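Local coordinates for protein ubiquitin-conjugating ligase MGC351130 (Homo sapiens, PDB 1YRV) that catalyses the covalent attachment of ubiquitin to other proteins, this piece being the ubiquitin-conjugating (UBC) core domain of a longer E2 enzyme, at residues E56-G61 / G69-L74; N99-T104 / N142-E147. All blocks are in the same frame, centred on the assembly; numbering follows the deposited sequence.

Contact 1: residues E56-G61 / G69-L74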
# COMPACT_ATOMS: atom_id res chain seq x y z
N GLU A 56 -7.10 7.04 -2.48
CA GLU A 56 -6.91 7.19 -1.06
C GLU A 56 -7.31 5.87 -0.43
O GLU A 56 -8.44 5.40 -0.57
CB GLU A 56 -7.75 8.33 -0.53
CG GLU A 56 -7.11 9.68 -0.74
CD GLU A 56 -7.94 10.81 -0.14
OE1 GLU A 56 -7.55 11.99 -0.31
OE2 GLU A 56 -8.97 10.51 0.48
N VAL A 57 -6.36 5.26 0.27
CA VAL A 57 -6.63 3.98 0.86
C VAL A 57 -6.30 3.83 2.34
O VAL A 57 -5.39 4.47 2.86
CB VAL A 57 -5.91 2.83 0.09
CG1 VAL A 57 -5.90 3.12 -1.39
CG2 VAL A 57 -4.51 2.65 0.61
N GLU A 58 -7.06 2.96 2.98
CA GLU A 58 -6.91 2.60 4.39
C GLU A 58 -6.94 1.08 4.51
O GLU A 58 -7.91 0.43 4.09
CB GLU A 58 -8.04 3.21 5.21
CG GLU A 58 -7.81 4.68 5.51
CD GLU A 58 -8.63 5.21 6.70
OE1 GLU A 58 -8.86 4.43 7.68
OE2 GLU A 58 -9.02 6.40 6.67
N ILE A 59 -5.87 0.53 5.06
CA ILE A 59 -5.76 -0.90 5.23
C ILE A 59 -5.56 -1.25 6.70
O ILE A 59 -4.63 -0.76 7.32
CB ILE A 59 -4.60 -1.47 4.43
CG1 ILE A 59 -4.67 -1.03 2.98
CG2 ILE A 59 -4.66 -3.00 4.45
CD1 ILE A 59 -3.44 -1.43 2.17
N GLU A 60 -6.46 -2.06 7.25
CA GLU A 60 -6.33 -2.43 8.66
C GLU A 60 -5.15 -3.37 8.88
O GLU A 60 -4.80 -4.18 8.00
CB GLU A 60 -7.63 -3.07 9.17
CG GLU A 60 -8.78 -2.09 9.27
CD GLU A 60 -10.09 -2.75 9.75
OE1 GLU A 60 -10.13 -4.01 9.85
OE2 GLU A 60 -11.08 -2.01 10.03
N GLY A 61 -4.53 -3.23 10.05
CA GLY A 61 -3.39 -4.06 10.40
C GLY A 61 -3.76 -5.53 10.35
O GLY A 61 -4.84 -5.91 10.77
N GLY A 69 -5.18 -3.80 15.02
CA GLY A 69 -5.94 -2.68 15.53
C GLY A 69 -5.51 -1.36 14.92
O GLY A 69 -6.16 -0.33 15.12
N LEU A 70 -4.42 -1.38 14.16
CA LEU A 70 -3.93 -0.18 13.51
C LEU A 70 -4.45 -0.07 12.06
O LEU A 70 -5.03 -1.01 11.52
CB LEU A 70 -2.40 -0.18 13.56
CG LEU A 70 -1.92 0.05 15.00
CD1 LEU A 70 -0.47 -0.38 15.21
CD2 LEU A 70 -2.09 1.51 15.31
N VAL A 71 -4.21 1.09 11.44
CA VAL A 71 -4.68 1.32 10.08
C VAL A 71 -3.65 2.05 9.22
O VAL A 71 -3.19 3.12 9.59
CB VAL A 71 -5.98 2.15 10.09
CG1 VAL A 71 -6.46 2.41 8.67
CG2 VAL A 71 -7.06 1.39 10.85
N PHE A 72 -3.29 1.46 8.09
CA PHE A 72 -2.32 2.09 7.19
C PHE A 72 -3.09 3.01 6.25
O PHE A 72 -3.97 2.57 5.50
CB PHE A 72 -1.56 1.03 6.39
CG PHE A 72 -0.91 -0.05 7.23
CD1 PHE A 72 0.17 0.22 8.07
CD2 PHE A 72 -1.34 -1.36 7.14
CE1 PHE A 72 0.81 -0.82 8.80
CE2 PHE A 72 -0.70 -2.40 7.85
CZ PHE A 72 0.38 -2.12 8.69
N GLN A 73 -2.80 4.30 6.34
CA GLN A 73 -3.45 5.29 5.47
C GLN A 73 -2.46 5.68 4.39
O GLN A 73 -1.44 6.31 4.67
CB GLN A 73 -3.85 6.51 6.27
CG GLN A 73 -4.97 6.22 7.22
CD GLN A 73 -5.15 7.34 8.19
OE1 GLN A 73 -4.29 7.57 9.04
NE2 GLN A 73 -6.27 8.06 8.07
N LEU A 74 -2.77 5.30 3.16
CA LEU A 74 -1.88 5.53 2.03
C LEU A 74 -2.56 6.23 0.87
O LEU A 74 -3.77 6.45 0.86
CB LEU A 74 -1.42 4.16 1.53
CG LEU A 74 -0.98 3.15 2.57
CD1 LEU A 74 -1.36 1.73 2.15
CD2 LEU A 74 0.50 3.28 2.78

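Contact 2: residues N99-T104 / N142-E147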
# COMPACT_ATOMS: atom_id res chain seq x y z
N ASN A 99 10.18 -1.10 7.15
CA ASN A 99 10.34 -1.08 5.71
C ASN A 99 9.83 0.16 5.00
O ASN A 99 9.89 0.23 3.77
CB ASN A 99 9.68 -2.33 5.12
CG ASN A 99 10.15 -3.60 5.79
OD1 ASN A 99 9.34 -4.43 6.19
ND2 ASN A 99 11.46 -3.75 5.94
N VAL A 100 9.37 1.15 5.75
CA VAL A 100 8.88 2.37 5.13
C VAL A 100 9.99 3.40 5.18
O VAL A 100 10.54 3.69 6.24
CB VAL A 100 7.63 2.90 5.85
CG1 VAL A 100 7.12 4.14 5.17
CG2 VAL A 100 6.56 1.82 5.86
N ASP A 101 10.35 3.93 4.02
CA ASP A 101 11.39 4.93 3.93
C ASP A 101 11.02 6.07 4.86
O ASP A 101 10.05 6.79 4.62
CB ASP A 101 11.51 5.48 2.52
CG ASP A 101 12.83 6.17 2.29
OD1 ASP A 101 13.74 5.51 1.73
OD2 ASP A 101 12.96 7.35 2.68
N PRO A 102 11.82 6.28 5.92
CA PRO A 102 11.53 7.36 6.87
C PRO A 102 11.55 8.75 6.25
O PRO A 102 10.98 9.69 6.80
CB PRO A 102 12.60 7.16 7.93
CG PRO A 102 13.79 6.68 7.11
CD PRO A 102 13.16 5.69 6.16
N HIS A 103 12.18 8.85 5.08
CA HIS A 103 12.31 10.11 4.35
C HIS A 103 11.28 10.29 3.22
O HIS A 103 10.79 11.40 2.98
CB HIS A 103 13.74 10.22 3.81
CG HIS A 103 14.20 11.63 3.61
ND1 HIS A 103 14.31 12.21 2.36
CD2 HIS A 103 14.52 12.59 4.50
CE1 HIS A 103 14.67 13.47 2.50
NE2 HIS A 103 14.80 13.73 3.79
N THR A 104 10.96 9.20 2.54
CA THR A 104 10.02 9.18 1.41
C THR A 104 8.59 8.76 1.78
O THR A 104 7.67 8.98 1.00
CB THR A 104 10.49 8.20 0.33
OG1 THR A 104 11.89 8.38 0.12
CG2 THR A 104 9.74 8.43 -0.98
N ASN A 142 16.98 -6.46 5.89
CA ASN A 142 17.76 -5.27 5.71
C ASN A 142 16.81 -4.10 5.62
O ASN A 142 16.58 -3.55 4.55
CB ASN A 142 18.60 -5.40 4.45
CG ASN A 142 19.65 -4.33 4.36
OD1 ASN A 142 20.56 -4.42 3.53
ND2 ASN A 142 19.53 -3.31 5.21
N PRO A 143 16.28 -3.68 6.77
CA PRO A 143 15.33 -2.58 6.89
C PRO A 143 15.86 -1.22 6.54
O PRO A 143 17.04 -0.94 6.70
CB PRO A 143 14.92 -2.66 8.35
CG PRO A 143 16.23 -2.99 8.99
CD PRO A 143 16.76 -4.09 8.10
N VAL A 144 14.96 -0.38 6.06
CA VAL A 144 15.29 0.99 5.70
C VAL A 144 15.24 1.81 6.99
O VAL A 144 15.97 2.80 7.14
CB VAL A 144 14.28 1.52 4.64
CG1 VAL A 144 12.93 1.72 5.25
CG2 VAL A 144 14.80 2.79 4.01
N ASN A 145 14.40 1.40 7.94
CA ASN A 145 14.30 2.08 9.22
C ASN A 145 14.87 1.16 10.31
O ASN A 145 14.20 0.27 10.84
CB ASN A 145 12.84 2.45 9.53
CG ASN A 145 12.71 3.24 10.82
OD1 ASN A 145 13.42 2.98 11.78
ND2 ASN A 145 11.81 4.20 10.86
N LEU A 146 16.14 1.40 10.62
CA LEU A 146 16.93 0.64 11.59
C LEU A 146 16.40 0.65 13.02
O LEU A 146 16.29 -0.40 13.65
CB LEU A 146 18.35 1.18 11.61
CG LEU A 146 19.11 1.16 10.28
CD1 LEU A 146 20.48 1.80 10.48
CD2 LEU A 146 19.27 -0.29 9.80
N GLU A 147 16.10 1.84 13.54
CA GLU A 147 15.59 1.95 14.89
C GLU A 147 14.28 1.21 15.06
O GLU A 147 14.06 0.56 16.07
CB GLU A 147 15.41 3.41 15.29
CG GLU A 147 16.71 4.13 15.47
CD GLU A 147 17.42 4.35 14.16
OE1 GLU A 147 16.96 5.20 13.36
OE2 GLU A 147 18.44 3.66 13.92
O HOH W 1 13.30 -2.03 4.01
O HOH W 2 9.61 4.44 8.88

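Contact 1: residues E56-G61 / G69-L74
V57 and I59 pair with L74 and F72 in the beta hairpin made by strands 54-60 and 71-77, the two central strands of the four-stranded antiparallel sheet. Both are hydrogen-bonded pairs, each closed by two backbone bonds, such as V57 N to L74 O (2.9 Å) and F72 N to I59 O (2.7 Å). A fifth bond, from G61 N to L70 O, carries the ladder past the end of the strand toward the connecting loop. At the non-hydrogen-bonded pairs E58-Q73 and E60-V71 the CA atoms come closer together, and the CA of E58 sits 3.1 Å from F72 O in a CA-H...O contact.

The two faces differ sharply. On the buried one, V57 CG2 fits against L74, 3.6 Å from its CB, while CD1 of I59 reaches across to CD1 of L74 at 3.8 Å. The F72 ring lies alongside the 59-61 backbone, with CD2 3.3 Å from I59 O. Helix 124-135 covers this side: L131 lies on I59 and L135 on F72, and Q132 NE2 bonds E60 O.

The face carrying E58, E60, V71 and Q73 is mostly polar. E58 and Q73 run side by side in the same direction, but carboxylate and amide planes are turned 73° apart, and OE2 of E58 stays 3.5 Å from NE2 of Q73, a polar approach rather than a hydrogen bond. V71 has CG1 anti to its N (chi1 179°), which brings that methyl to 3.3 Å from E58 OE1 and leaves CG2 on the side of E60 CG.

A four-stranded antiparallel meander with a helix, here 124-135, laid across its apolar side is the architecture of the UBC fold.

Contact 2: residues N99-T104 / N142-E147
V144 points its isopropyl group at the backbone that follows N99, the asparagine of the HPN signature of E2 enzymes, formed here with H97 and P98. The two V144 methyls have separate tasks. With chi1 at 70°, CG1 lies between the backbone N and the carbonyl carbon of V144, and from there it presses on the 99-101 backbone, 3.3 Å from V100 O. CG2, anti to the N, meets the side chains further on: it is 3.7 Å from D101 OD1 and 4.0 Å from P102 CD. The D101 side chain crosses that of V144 at about a right angle; OD1 faces the methyl, and OD2 is used by the backbone.

That second oxygen, OD2, closes an Asx turn. It accepts H103 N at 2.9 Å and T104 N at 2.7 Å, and the two donors arrive from opposite faces of the carboxylate plane, gripping OD2 from both sides and helping to hold the turn that runs from D101 to T104. N145 meets the same turn from the other segment, its amide nitrogen lying near P102 CB. The amide's OD1 accepts the backbone N of A148, making N145 the N-cap of helix 146-153.

The polar links across the contact pass through water. N99, whose OD1 takes a hydrogen bond from V139 N, turns its ND2 toward P143 and donates to a water 3.2 Å away; V144 N reaches the same water by a weak bond of 3.1 Å. A second water sits beside V100 O and accepts from N145 ND2 at 3.0 Å.

In the fold
Both contacts belong to the same UBC core, and along the chain contact 1 is complete before contact 2 begins. Their centres lie 18 Å apart and they do not touch, the nearest atoms being about 7 Å from each other. F91, at the end of strand 88-91, bridges the gap: F72 and L74 of contact 1 pack on it, as does V100 of contact 2. The predicted thioester cysteine, C108, belongs to the neighbourhood of contact 2. The V144 side chain is about 4 Å from that of C108, and N99 shares a backbone hydrogen bond with C108, whereas the L74 side chain in the sheet is about 12 Å from it.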